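Long-range contacts in ribosomal protein L11 methyltransferase (PDB 3GRZ), which probably transfers methyl groups from S-adenosyl-L-methionine to lysine of ribosomal protein L11, the present chain being the C-terminal, cofactor-binding part of the enzyme: residues B[12-17]-B[31-36]; B[62-67]-B[81-86]; B[116-121]-B[139-144]; B[127-132]-B[147-152]; B[153-158]-B[191-196]. All blocks are in the same frame, centred on the assembly; numbering follows the deposited sequence. Where two conformers were deposited one is given.

Contact 1 (B[12-17]-B[31-36])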
# COMPACT_ATOMS: atom_id res chain seq x y z
N LEU B 12 5.23 0.85 -8.91
CA LEU B 12 4.49 0.26 -10.03
C LEU B 12 3.71 1.28 -10.86
O LEU B 12 2.92 2.06 -10.32
CB LEU B 12 3.51 -0.77 -9.51
CG LEU B 12 3.62 -2.12 -10.19
CD1 LEU B 12 4.36 -3.10 -9.26
CD2 LEU B 12 2.23 -2.61 -10.53
N ALA B 13 3.94 1.25 -12.17
CA ALA B 13 3.11 1.95 -13.12
C ALA B 13 2.70 1.01 -14.26
O ALA B 13 3.40 0.03 -14.57
CB ALA B 13 3.82 3.23 -13.66
N ILE B 14 1.54 1.27 -14.85
CA ILE B 14 1.07 0.47 -15.98
C ILE B 14 1.09 1.36 -17.21
O ILE B 14 0.67 2.51 -17.17
CB ILE B 14 -0.36 -0.08 -15.77
CG1 ILE B 14 -0.46 -0.92 -14.49
CG2 ILE B 14 -0.81 -0.92 -16.96
CD1 ILE B 14 -1.90 -1.27 -14.15
N VAL B 15 1.57 0.79 -18.31
CA VAL B 15 1.79 1.52 -19.55
C VAL B 15 1.24 0.69 -20.72
O VAL B 15 1.38 -0.53 -20.71
CB VAL B 15 3.30 1.85 -19.64
CG1 VAL B 15 3.91 1.58 -20.99
CG2 VAL B 15 3.55 3.27 -19.20
N PRO B 16 0.57 1.33 -21.70
CA PRO B 16 0.13 0.59 -22.89
C PRO B 16 1.36 0.15 -23.68
O PRO B 16 2.36 0.86 -23.67
CB PRO B 16 -0.67 1.63 -23.68
CG PRO B 16 -1.00 2.71 -22.68
CD PRO B 16 0.17 2.75 -21.76
N GLU B 17 1.29 -1.01 -24.34
CA GLU B 17 2.49 -1.62 -24.95
C GLU B 17 3.25 -0.77 -25.98
O GLU B 17 4.47 -0.93 -26.14
CB GLU B 17 2.16 -3.00 -25.54
CG GLU B 17 1.10 -3.03 -26.65
CD GLU B 17 1.69 -2.86 -28.05
OE1 GLU B 17 2.81 -3.34 -28.29
OE2 GLU B 17 1.02 -2.23 -28.90
N ILE B 31 4.84 -1.94 -16.03
CA ILE B 31 4.18 -3.11 -16.56
C ILE B 31 3.46 -2.75 -17.86
O ILE B 31 2.54 -1.93 -17.86
CB ILE B 31 3.22 -3.76 -15.53
CG1 ILE B 31 4.03 -4.27 -14.34
CG2 ILE B 31 2.42 -4.89 -16.18
CD1 ILE B 31 3.18 -4.91 -13.26
N ARG B 32 3.94 -3.34 -18.95
CA ARG B 32 3.33 -3.14 -20.26
C ARG B 32 2.16 -4.10 -20.47
O ARG B 32 2.27 -5.31 -20.22
CB ARG B 32 4.38 -3.26 -21.36
CG ARG B 32 5.47 -2.21 -21.22
CD ARG B 32 6.44 -2.17 -22.39
NE ARG B 32 7.26 -0.96 -22.31
CZ ARG B 32 6.94 0.20 -22.87
NH1 ARG B 32 7.74 1.25 -22.73
NH2 ARG B 32 5.82 0.32 -23.57
N LEU B 33 1.03 -3.55 -20.91
CA LEU B 33 -0.16 -4.33 -21.22
C LEU B 33 -0.67 -3.96 -22.61
O LEU B 33 -0.57 -2.80 -23.02
CB LEU B 33 -1.27 -4.07 -20.20
CG LEU B 33 -1.14 -4.46 -18.71
CD1 LEU B 33 -2.45 -4.17 -18.00
CD2 LEU B 33 -0.75 -5.92 -18.52
N ASP B 34 -1.21 -4.94 -23.32
CA ASP B 34 -1.74 -4.74 -24.67
C ASP B 34 -3.26 -4.54 -24.57
O ASP B 34 -3.98 -5.48 -24.23
CB ASP B 34 -1.36 -5.92 -25.58
CG ASP B 34 -1.81 -5.75 -27.05
OD1 ASP B 34 -2.60 -4.83 -27.38
OD2 ASP B 34 -1.36 -6.56 -27.88
N PRO B 35 -3.74 -3.32 -24.88
CA PRO B 35 -5.16 -2.95 -24.78
C PRO B 35 -6.03 -3.66 -25.80
O PRO B 35 -7.24 -3.78 -25.59
CB PRO B 35 -5.15 -1.45 -25.08
CG PRO B 35 -3.75 -1.02 -24.88
CD PRO B 35 -2.94 -2.18 -25.36
N GLY B 36 -5.43 -4.13 -26.89
CA GLY B 36 -6.13 -4.92 -27.90
C GLY B 36 -6.54 -6.30 -27.42
O GLY B 36 -7.46 -6.90 -27.98

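Contact 2 (B[62-67]-B[81-86])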
# COMPACT_ATOMS: atom_id res chain seq x y z
N LEU B 62 7.11 -15.46 -1.89
CA LEU B 62 5.95 -16.26 -1.57
C LEU B 62 5.47 -16.96 -2.82
O LEU B 62 5.62 -16.42 -3.92
CB LEU B 62 4.82 -15.37 -1.04
CG LEU B 62 5.08 -14.48 0.19
CD1 LEU B 62 3.88 -13.59 0.45
CD2 LEU B 62 5.44 -15.30 1.43
N THR B 63 4.89 -18.14 -2.66
CA THR B 63 4.23 -18.82 -3.76
C THR B 63 2.81 -18.24 -3.92
O THR B 63 2.09 -18.06 -2.94
CB THR B 63 4.18 -20.36 -3.55
OG1 THR B 63 3.45 -20.66 -2.36
CG2 THR B 63 5.60 -20.93 -3.45
N VAL B 64 2.44 -17.94 -5.16
CA VAL B 64 1.25 -17.14 -5.45
C VAL B 64 0.31 -17.88 -6.39
O VAL B 64 0.77 -18.49 -7.36
CB VAL B 64 1.62 -15.76 -6.09
CG1 VAL B 64 0.37 -14.94 -6.44
CG2 VAL B 64 2.56 -14.95 -5.19
N ALA B 65 -0.99 -17.83 -6.09
CA ALA B 65 -2.05 -18.12 -7.06
C ALA B 65 -2.83 -16.84 -7.29
O ALA B 65 -3.32 -16.24 -6.34
CB ALA B 65 -2.99 -19.23 -6.59
N ASP B 66 -2.93 -16.43 -8.55
CA ASP B 66 -3.75 -15.29 -8.96
C ASP B 66 -4.99 -15.84 -9.65
O ASP B 66 -4.92 -16.35 -10.77
CB ASP B 66 -2.95 -14.38 -9.91
CG ASP B 66 -3.78 -13.19 -10.43
OD1 ASP B 66 -4.81 -12.83 -9.82
OD2 ASP B 66 -3.37 -12.60 -11.47
N VAL B 67 -6.12 -15.73 -8.97
CA VAL B 67 -7.36 -16.36 -9.40
C VAL B 67 -8.20 -15.36 -10.17
O VAL B 67 -8.41 -14.25 -9.69
CB VAL B 67 -8.15 -16.91 -8.18
CG1 VAL B 67 -9.46 -17.56 -8.62
CG2 VAL B 67 -7.31 -17.92 -7.41
N LEU B 81 7.66 -8.43 -8.20
CA LEU B 81 7.88 -8.16 -6.77
C LEU B 81 8.58 -9.29 -6.02
O LEU B 81 8.74 -9.22 -4.81
CB LEU B 81 6.56 -7.79 -6.08
CG LEU B 81 6.02 -6.41 -6.46
CD1 LEU B 81 4.64 -6.19 -5.89
CD2 LEU B 81 6.96 -5.28 -6.05
N GLY B 82 8.97 -10.34 -6.74
CA GLY B 82 9.85 -11.36 -6.20
C GLY B 82 9.15 -12.62 -5.72
O GLY B 82 9.66 -13.28 -4.83
N ALA B 83 8.00 -12.96 -6.30
CA ALA B 83 7.32 -14.20 -5.92
C ALA B 83 8.21 -15.43 -6.13
O ALA B 83 9.03 -15.44 -7.06
CB ALA B 83 6.03 -14.37 -6.67
N LYS B 84 8.04 -16.44 -5.27
CA LYS B 84 8.74 -17.72 -5.38
C LYS B 84 8.20 -18.53 -6.57
O LYS B 84 8.91 -19.34 -7.16
CB LYS B 84 8.61 -18.52 -4.08
CG LYS B 84 9.62 -19.66 -3.93
CD LYS B 84 9.29 -20.57 -2.75
CE LYS B 84 9.70 -19.95 -1.42
NZ LYS B 84 9.37 -20.82 -0.25
N SER B 85 6.93 -18.31 -6.90
CA SER B 85 6.30 -18.93 -8.05
C SER B 85 4.96 -18.25 -8.25
O SER B 85 4.42 -17.68 -7.30
CB SER B 85 6.11 -20.44 -7.86
OG SER B 85 5.18 -20.69 -6.82
N VAL B 86 4.45 -18.30 -9.47
CA VAL B 86 3.14 -17.72 -9.79
C VAL B 86 2.33 -18.67 -10.67
O VAL B 86 2.79 -19.09 -11.74
CB VAL B 86 3.23 -16.32 -10.50
CG1 VAL B 86 1.84 -15.71 -10.64
CG2 VAL B 86 4.13 -15.35 -9.73
O HOH W 1 2.69 -20.71 -7.45

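Contact 3 (B[116-121]-B[139-144])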
# COMPACT_ATOMS: atom_id res chain seq x y z
N THR B 116 -9.14 -22.86 -15.74
CA THR B 116 -9.95 -23.51 -14.72
C THR B 116 -10.79 -22.49 -13.96
O THR B 116 -10.43 -21.31 -13.89
CB THR B 116 -9.09 -24.37 -13.72
OG1 THR B 116 -9.97 -25.16 -12.91
CG2 THR B 116 -8.17 -23.52 -12.81
N SER B 117 -11.90 -22.95 -13.42
CA SER B 117 -12.78 -22.13 -12.63
C SER B 117 -12.35 -22.13 -11.16
O SER B 117 -12.33 -23.17 -10.51
CB SER B 117 -14.23 -22.61 -12.76
OG SER B 117 -15.11 -21.74 -12.09
N LEU B 118 -12.00 -20.94 -10.67
CA LEU B 118 -11.52 -20.72 -9.29
C LEU B 118 -10.30 -21.57 -9.00
O LEU B 118 -9.28 -21.40 -9.66
CB LEU B 118 -12.65 -20.92 -8.27
CG LEU B 118 -13.79 -19.91 -8.47
CD1 LEU B 118 -14.94 -20.22 -7.55
CD2 LEU B 118 -13.29 -18.48 -8.27
N LEU B 119 -10.39 -22.48 -8.04
CA LEU B 119 -9.27 -23.37 -7.74
C LEU B 119 -9.62 -24.84 -7.92
O LEU B 119 -8.97 -25.71 -7.32
CB LEU B 119 -8.72 -23.10 -6.33
CG LEU B 119 -8.01 -21.76 -6.11
CD1 LEU B 119 -7.86 -21.48 -4.62
CD2 LEU B 119 -6.66 -21.68 -6.83
N ALA B 120 -10.61 -25.11 -8.78
CA ALA B 120 -10.96 -26.47 -9.18
C ALA B 120 -9.76 -27.09 -9.90
O ALA B 120 -9.18 -26.49 -10.81
CB ALA B 120 -12.19 -26.48 -10.09
N ASP B 121 -9.37 -28.27 -9.43
CA ASP B 121 -8.31 -29.03 -10.08
C ASP B 121 -6.93 -28.38 -9.94
O ASP B 121 -6.00 -28.73 -10.68
CB ASP B 121 -8.67 -29.26 -11.55
CG ASP B 121 -9.89 -30.16 -11.72
OD1 ASP B 121 -9.80 -31.36 -11.37
OD2 ASP B 121 -10.93 -29.66 -12.19
N LEU B 139 -17.47 -15.27 -3.09
CA LEU B 139 -18.26 -16.13 -2.19
C LEU B 139 -18.10 -17.62 -2.51
O LEU B 139 -18.07 -18.45 -1.60
CB LEU B 139 -19.74 -15.73 -2.16
CG LEU B 139 -20.09 -14.37 -1.53
CD1 LEU B 139 -21.53 -13.96 -1.79
CD2 LEU B 139 -19.80 -14.34 -0.02
N ASP B 140 -17.96 -17.96 -3.80
CA ASP B 140 -17.65 -19.33 -4.21
C ASP B 140 -16.19 -19.71 -3.97
O ASP B 140 -15.87 -20.88 -3.73
CB ASP B 140 -18.02 -19.56 -5.68
CG ASP B 140 -19.52 -19.45 -5.94
OD1 ASP B 140 -20.31 -19.72 -5.00
OD2 ASP B 140 -19.91 -19.10 -7.07
N LEU B 141 -15.30 -18.71 -4.02
CA LEU B 141 -13.87 -18.94 -3.77
C LEU B 141 -13.57 -19.18 -2.29
O LEU B 141 -12.70 -19.99 -1.96
CB LEU B 141 -13.01 -17.77 -4.28
CG LEU B 141 -11.49 -17.87 -4.11
CD1 LEU B 141 -10.89 -19.10 -4.85
CD2 LEU B 141 -10.81 -16.59 -4.55
N ILE B 142 -14.28 -18.47 -1.42
CA ILE B 142 -14.00 -18.53 0.02
C ILE B 142 -13.85 -19.98 0.58
O ILE B 142 -12.80 -20.29 1.16
CB ILE B 142 -14.93 -17.59 0.87
CG1 ILE B 142 -14.53 -16.12 0.66
CG2 ILE B 142 -14.85 -17.94 2.35
CD1 ILE B 142 -15.61 -15.09 1.01
N PRO B 143 -14.84 -20.89 0.35
CA PRO B 143 -14.69 -22.26 0.89
C PRO B 143 -13.58 -23.11 0.27
O PRO B 143 -13.28 -24.19 0.79
CB PRO B 143 -16.05 -22.91 0.60
CG PRO B 143 -16.98 -21.81 0.25
CD PRO B 143 -16.12 -20.76 -0.38
N GLN B 144 -12.98 -22.63 -0.82
CA GLN B 144 -11.86 -23.33 -1.47
C GLN B 144 -10.50 -22.90 -0.94
O GLN B 144 -9.50 -23.57 -1.22
CB GLN B 144 -11.88 -23.13 -3.00
CG GLN B 144 -13.20 -23.45 -3.67
CD GLN B 144 -13.08 -23.59 -5.19
OE1 GLN B 144 -12.00 -23.43 -5.76
NE2 GLN B 144 -14.19 -23.91 -5.84
O HOH W 2 -14.38 -23.80 -8.77

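Contact 4 (B[127-132]-B[147-152])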
# COMPACT_ATOMS: atom_id res chain seq x y z
N ASP B 127 1.33 -19.70 -0.52
CA ASP B 127 1.52 -18.71 0.57
C ASP B 127 0.59 -17.52 0.41
O ASP B 127 0.28 -16.84 1.38
CB ASP B 127 2.94 -18.18 0.55
CG ASP B 127 3.97 -19.26 0.82
OD1 ASP B 127 3.74 -20.09 1.71
OD2 ASP B 127 5.01 -19.25 0.14
N LEU B 128 0.22 -17.22 -0.84
CA LEU B 128 -0.55 -16.03 -1.16
C LEU B 128 -1.56 -16.32 -2.27
O LEU B 128 -1.20 -16.73 -3.37
CB LEU B 128 0.38 -14.87 -1.52
CG LEU B 128 -0.26 -13.51 -1.79
CD1 LEU B 128 -0.72 -12.90 -0.48
CD2 LEU B 128 0.74 -12.59 -2.48
N ILE B 129 -2.84 -16.13 -1.96
CA ILE B 129 -3.88 -16.28 -2.97
C ILE B 129 -4.46 -14.88 -3.22
O ILE B 129 -4.86 -14.20 -2.28
CB ILE B 129 -4.97 -17.31 -2.55
CG1 ILE B 129 -4.33 -18.70 -2.40
CG2 ILE B 129 -6.12 -17.32 -3.57
CD1 ILE B 129 -5.28 -19.81 -1.94
N VAL B 130 -4.47 -14.45 -4.49
CA VAL B 130 -4.91 -13.11 -4.85
C VAL B 130 -6.09 -13.25 -5.81
O VAL B 130 -6.05 -14.10 -6.71
CB VAL B 130 -3.78 -12.27 -5.54
CG1 VAL B 130 -4.25 -10.87 -5.82
CG2 VAL B 130 -2.52 -12.23 -4.68
N ALA B 131 -7.13 -12.44 -5.61
CA ALA B 131 -8.32 -12.50 -6.47
C ALA B 131 -9.00 -11.15 -6.56
O ALA B 131 -9.55 -10.66 -5.58
CB ALA B 131 -9.30 -13.55 -5.94
N ASN B 132 -8.92 -10.53 -7.74
CA ASN B 132 -9.67 -9.31 -8.04
C ASN B 132 -10.83 -9.69 -8.94
O ASN B 132 -10.75 -9.59 -10.16
CB ASN B 132 -8.78 -8.25 -8.71
CG ASN B 132 -9.51 -6.94 -8.96
OD1 ASN B 132 -10.60 -6.71 -8.45
ND2 ASN B 132 -8.92 -6.08 -9.77
N SER B 147 -8.02 -25.36 1.78
CA SER B 147 -7.28 -26.49 1.19
C SER B 147 -6.18 -26.11 0.18
O SER B 147 -5.41 -26.97 -0.25
CB SER B 147 -8.25 -27.48 0.53
OG SER B 147 -9.03 -26.86 -0.48
N HIS B 148 -6.10 -24.83 -0.20
CA HIS B 148 -5.08 -24.36 -1.13
C HIS B 148 -4.14 -23.34 -0.50
O HIS B 148 -3.43 -22.63 -1.20
CB HIS B 148 -5.71 -23.77 -2.39
CG HIS B 148 -6.50 -24.75 -3.19
ND1 HIS B 148 -7.85 -24.98 -2.98
CD2 HIS B 148 -6.14 -25.57 -4.20
CE1 HIS B 148 -8.27 -25.90 -3.83
NE2 HIS B 148 -7.25 -26.28 -4.58
N LEU B 149 -4.14 -23.26 0.83
CA LEU B 149 -3.36 -22.27 1.53
C LEU B 149 -2.40 -22.94 2.49
O LEU B 149 -2.83 -23.73 3.34
CB LEU B 149 -4.30 -21.31 2.26
CG LEU B 149 -3.97 -19.85 2.55
CD1 LEU B 149 -3.46 -19.04 1.33
CD2 LEU B 149 -5.19 -19.20 3.17
N ASN B 150 -1.11 -22.63 2.36
CA ASN B 150 -0.09 -23.07 3.33
C ASN B 150 -0.40 -22.55 4.74
O ASN B 150 -1.26 -21.68 4.91
CB ASN B 150 1.31 -22.61 2.90
CG ASN B 150 1.86 -23.37 1.69
OD1 ASN B 150 1.53 -24.52 1.47
ND2 ASN B 150 2.73 -22.72 0.93
N GLU B 151 0.28 -23.08 5.76
CA GLU B 151 0.17 -22.46 7.08
C GLU B 151 0.88 -21.12 7.03
O GLU B 151 1.90 -20.96 6.35
CB GLU B 151 0.66 -23.38 8.22
CG GLU B 151 2.17 -23.59 8.33
CD GLU B 151 2.59 -24.00 9.74
OE1 GLU B 151 2.32 -23.23 10.69
OE2 GLU B 151 3.19 -25.08 9.89
N ASP B 152 0.29 -20.14 7.72
CA ASP B 152 0.66 -18.71 7.60
C ASP B 152 0.32 -18.11 6.22
O ASP B 152 0.79 -17.02 5.89
CB ASP B 152 2.13 -18.48 7.98
CG ASP B 152 2.48 -19.09 9.33
OD1 ASP B 152 1.63 -19.05 10.25
OD2 ASP B 152 3.61 -19.61 9.48
O HOH W 3 1.83 -15.83 3.58
O HOH W 4 2.81 -19.12 4.07

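Contact 5 (B[153-158]-B[191-196])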
# COMPACT_ATOMS: atom_id res chain seq x y z
N GLY B 153 -0.51 -18.81 5.45
CA GLY B 153 -0.95 -18.33 4.15
C GLY B 153 -1.80 -17.08 4.25
O GLY B 153 -2.56 -16.91 5.20
N GLN B 154 -1.67 -16.19 3.27
CA GLN B 154 -2.41 -14.94 3.23
C GLN B 154 -3.24 -14.85 1.96
O GLN B 154 -2.98 -15.56 0.99
CB GLN B 154 -1.44 -13.77 3.32
CG GLN B 154 -0.76 -13.70 4.67
CD GLN B 154 0.32 -12.67 4.71
OE1 GLN B 154 1.46 -12.92 4.31
NE2 GLN B 154 -0.02 -11.50 5.22
N VAL B 155 -4.26 -14.00 1.99
CA VAL B 155 -5.21 -13.88 0.90
C VAL B 155 -5.44 -12.39 0.65
O VAL B 155 -5.57 -11.61 1.60
CB VAL B 155 -6.55 -14.66 1.18
CG1 VAL B 155 -7.56 -14.45 0.09
CG2 VAL B 155 -6.32 -16.18 1.27
N ILE B 156 -5.44 -11.99 -0.61
CA ILE B 156 -5.82 -10.63 -0.99
C ILE B 156 -7.02 -10.65 -1.93
O ILE B 156 -6.94 -11.25 -3.01
CB ILE B 156 -4.66 -9.89 -1.67
CG1 ILE B 156 -3.44 -9.88 -0.76
CG2 ILE B 156 -5.09 -8.46 -2.08
CD1 ILE B 156 -2.17 -9.70 -1.50
N PHE B 157 -8.11 -10.03 -1.50
CA PHE B 157 -9.30 -9.86 -2.33
C PHE B 157 -9.43 -8.42 -2.75
O PHE B 157 -9.17 -7.51 -1.97
CB PHE B 157 -10.60 -10.20 -1.58
CG PHE B 157 -10.84 -11.68 -1.39
CD1 PHE B 157 -10.05 -12.64 -2.04
CD2 PHE B 157 -11.90 -12.11 -0.59
CE1 PHE B 157 -10.30 -14.00 -1.87
CE2 PHE B 157 -12.16 -13.48 -0.41
CZ PHE B 157 -11.35 -14.42 -1.04
N SER B 158 -9.87 -8.21 -3.98
CA SER B 158 -10.29 -6.90 -4.43
C SER B 158 -11.49 -7.10 -5.35
O SER B 158 -11.87 -8.25 -5.64
CB SER B 158 -9.16 -6.18 -5.14
OG SER B 158 -9.49 -4.82 -5.29
N LEU B 191 -9.29 -6.31 0.57
CA LEU B 191 -9.02 -6.93 1.87
C LEU B 191 -7.74 -7.74 1.90
O LEU B 191 -7.48 -8.52 0.98
CB LEU B 191 -10.17 -7.88 2.27
CG LEU B 191 -11.61 -7.38 2.25
CD1 LEU B 191 -12.54 -8.58 2.45
CD2 LEU B 191 -11.83 -6.33 3.34
N ALA B 192 -6.96 -7.56 2.97
CA ALA B 192 -5.86 -8.46 3.30
C ALA B 192 -6.38 -9.41 4.38
O ALA B 192 -6.91 -8.96 5.41
CB ALA B 192 -4.64 -7.69 3.79
N ILE B 193 -6.21 -10.70 4.14
CA ILE B 193 -6.88 -11.77 4.87
C ILE B 193 -5.86 -12.82 5.33
O ILE B 193 -4.92 -13.14 4.60
CB ILE B 193 -7.98 -12.43 3.98
CG1 ILE B 193 -9.13 -11.45 3.70
CG2 ILE B 193 -8.55 -13.72 4.60
CD1 ILE B 193 -9.86 -11.75 2.38
N SER B 194 -6.03 -13.34 6.54
CA SER B 194 -5.28 -14.51 7.00
C SER B 194 -6.19 -15.43 7.82
O SER B 194 -7.36 -15.09 8.04
CB SER B 194 -4.04 -14.09 7.81
OG SER B 194 -4.40 -13.26 8.90
N ARG B 195 -5.69 -16.60 8.22
CA ARG B 195 -6.45 -17.50 9.09
C ARG B 195 -6.68 -16.87 10.46
O ARG B 195 -5.79 -16.18 10.98
CB ARG B 195 -5.72 -18.84 9.27
CG ARG B 195 -5.52 -19.64 8.00
CD ARG B 195 -5.16 -21.08 8.35
NE ARG B 195 -4.50 -21.77 7.24
CZ ARG B 195 -5.12 -22.57 6.38
NH1 ARG B 195 -6.43 -22.79 6.50
NH2 ARG B 195 -4.44 -23.17 5.41
N LYS B 196 -7.86 -17.10 11.03
CA LYS B 196 -8.18 -16.57 12.35
C LYS B 196 -7.13 -16.97 13.38
O LYS B 196 -6.81 -18.15 13.54
CB LYS B 196 -9.58 -16.98 12.81
CG LYS B 196 -10.61 -15.88 12.67
CD LYS B 196 -11.53 -15.83 13.87
CE LYS B 196 -12.25 -14.50 13.97
NZ LYS B 196 -12.81 -14.28 15.33
O HOH W 5 -3.04 -17.37 7.83

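Contact 1 (B[12-17]-B[31-36])
I31 joins A13 through its backbone, with I31 N donating to A13 O at 2.8 Å in a nearly straight bond. This begins a parallel pairing of strands 12-16 and 29-33, and V15 carries the middle of it. V15 N donates to I31 O, and V15 O receives L33 N at 3.0 Å, so the two bonds straddle R32. The last bond, E17 N to L33 O, is weak and bent (129°). CA-H...O contacts fill in between; R32 CA, for example, lies 3.3 Å from V15 O.

On the face of I14 and I31, aliphatic side chains meet, with L12 and L33 joining from beside it. I31 CG1 stands anti to the carbonyl carbon, and chi2 (179°) carries CD1 outward to L12 CD2, 3.7 Å away. The side chain of I14 slants across that of L33, its CG2 branch reaching L33 CD1 at 3.8 Å. I73 of helix 73-80 packs against both isoleucines.

The arginine and the carboxylate side chains form a third group. On the other face, V15 and R32 run side by side, and in the conformer described here V15 CG1 sits over one guanidinium face, toward its rim, 3.4 Å from R32 NH2. The same NH2 bonds to E19 O. Past the strand end, D34 OD1 accepts from G36 N, forming an Asx turn, while the methylenes of E17 and D34 lie side by side, E17 CG 3.9 Å from D34 CB.

The chemistry is therefore divided: main-chain bonds set the register, aliphatic branches pack one face against helix 73-80, and the arginine lays a flat cationic group over a valine on the other.

Contact 2 (B[62-67]-B[81-86])
T63 and S85 pair in parallel, their side chains on one face of the sheet, and the serine hydroxyl lies against the threonine's methyl. S85 chi1 (66°) puts OG between the backbone N and the carbonyl carbon, where it comes within 3.4 Å of T63 CG2. T63 OG1 takes the corresponding position on its own residue and bonds to D127 N, so the methyl is the branch left facing S85. S85 OG also holds a water at 2.6 Å, and that water donates to V64 O, linking the two strands. K84 CD passes alongside T63 CG2 at 3.8 Å in the conformer described, before the chain bends at chi3.

The other face is aliphatic. V64 CG2, anti to its carbonyl carbon, touches A83 CB at 3.8 Å, and V64 CB lies a looser 4.4 Å from V86 CG2. Two backbone bonds join the segments: V64 N donates to S85 O at 2.9 Å, and K84 N donates to L62 O at 2.8 Å.

This is the return of a beta-alpha-beta crossover. Helix 73-80 ends in a Schellman motif at G82, whose positive phi (99°) turns the chain into strand 85-90. Just before it, L81 O accepts a hydrogen bond from R10 NE of the second subunit. V86 packs back on A75 and H79 of helix 73-80, and V64 packs on L128 of strand 126-132.

Contact 3 (B[116-121]-B[139-144])
L118 and L119 bring a tight turn against D140, L141 and Q144 on helix 135-145. At the start of the segment, T116 OG1 donates to A120 O within the turn. S117 opens this type II' turn, which closes at A120, where A120 N returns to S117 O. S117 O is also joined to Q144 NE2 by one water, which donates to the carbonyl and accepts from the amide at 2.9 Å.

L118, the next residue, takes the positive phi (57°) of this turn and directs its side chain at the helix. Its two methyls divide the work: CD1 rests 3.7 Å from D140 CB, while CD2 faces L141 CB at 4.1 Å. L118 CB meets Q144 OE1 as well.

L119 makes the one direct hydrogen bond between the segments. Its N donates to Q144 OE1 at 2.9 Å, tilted only 17° from the carbonyl plane. The glutamine chain, extended beyond CG, carries its amide to the turn, where OE1 bonds directly and NE2 through the water. L119 CD1 then slants across to L141 CD1, 3.9 Å away.

The turn lies in the connection from strand 112-115 to strand 126-132, packing against the side of helix 135-145. L119 continues onto I129 and L141 onto A131 of strand 126-132, while L141 also touches F157 of strand 153-161.

Contact 4 (B[127-132]-B[147-152])
I129 and L149 meet near the end of a beta-alpha-beta crossover in the Rossmann-like methyltransferase fold: strand 126-132 leads into helix 135-145, and residues 147-152 bring the chain back toward strand 153-161. I129 lies on the central sheet with its side chain aimed at this returning segment. From CB, chi1 (-63°) sets CG1 anti to the carbonyl carbon and leaves CG2 anti to the backbone N. CG1 then lies 3.8 Å from L149 CD1. Chi2, close to fully extended, carries CD1 to the tip, which meets three groups: L149 CD1 again, the carbonyl H148 O at 3.5 Å, and H148 CB at 4.0 Å. The isoleucine and leucine slant across each other, and L145 of helix 135-145 and V67 of strand 63-67 also pack on I129. The imidazole of H148 turns elsewhere, its ND1 bonded to Q144 O.

At the start of the strand the contact becomes polar. D127 OD2 has a partner elsewhere, and D127 OD1 lies 2.7 Å from a water that is itself 3.1 Å from E151 O. A second water lies 2.9 Å from D127 O and near D152 O, so two waters lie between D127 and the main chain of E151 and D152 where the chain turns. N132, at the far end of the same strand, is predicted to bind S-adenosyl-L-methionine, so D127 and N150 lie at the other end of the strand from that predicted site. N150 ND2 donates to D127 OD1 at 2.9 Å in a nearly straight bond (169°), the oxygen lying in the plane of the amide but being approached from 60° above the plane of the carboxylate.

Contact 5 (B[153-158]-B[191-196])
I193 sets its CD1 methyl over one face of the F157 ring in a CH-pi contact, 4.0 Å from the ring centroid and 27° off the normal. The approach leans to one side of the ring, since I193 CD1 is nearest F157 CD2, at 3.6 Å. Chi1 of I193 (-67°) places CG1 anti to the carbonyl carbon, and CD1 goes on from there across the phenylalanine while the two side chains cross at a slant. V155 shares this face, its CB 3.9 Å from I193 CB.

The backbone beneath is antiparallel. V155 with I193 and F157 with L191 are hydrogen-bonded pairs, exemplified by L191 N to F157 O at 2.8 Å. Strand 188-195 is the one inserted antiparallel between strands 153-161 and 177-185, giving the 3-2-1-4-5-7-6 order of class I methyltransferases.

I156 and A192 occupy the reverse face, where I54 of helix 44-57 packs on I156. L138, I142 and L145 of helix 135-145 pack against F157. At the strand end, a water donates to G153 O and accepts from R195 N at 2.8 Å, while R195 NH1, in the conformer described, forms a salt bridge with D146.

Contacts 2, 4 and 5 all reach one seven-stranded sheet, contact 4 through strand 126-132, with centres 10 Å apart from contact 2 to 4 and 8 Å from 4 to 5. Backbone bonds tie them: A65 O pairs with V130 N, and I129 O with I156 N. Contact 3 lies over this sheet, L118 packing on V67 of contact 2 and I142 on F157 of contact 5. Contact 1 belongs to a separate small sheet, its centre 20 Å from that of contact 2. Both sheets lie near the predicted S-adenosyl-L-methionine site: the I14 side chain is about 4 Å from that of T47, the L118 side chain about 8 Å from that of D90, and contact 4 itself contains N132.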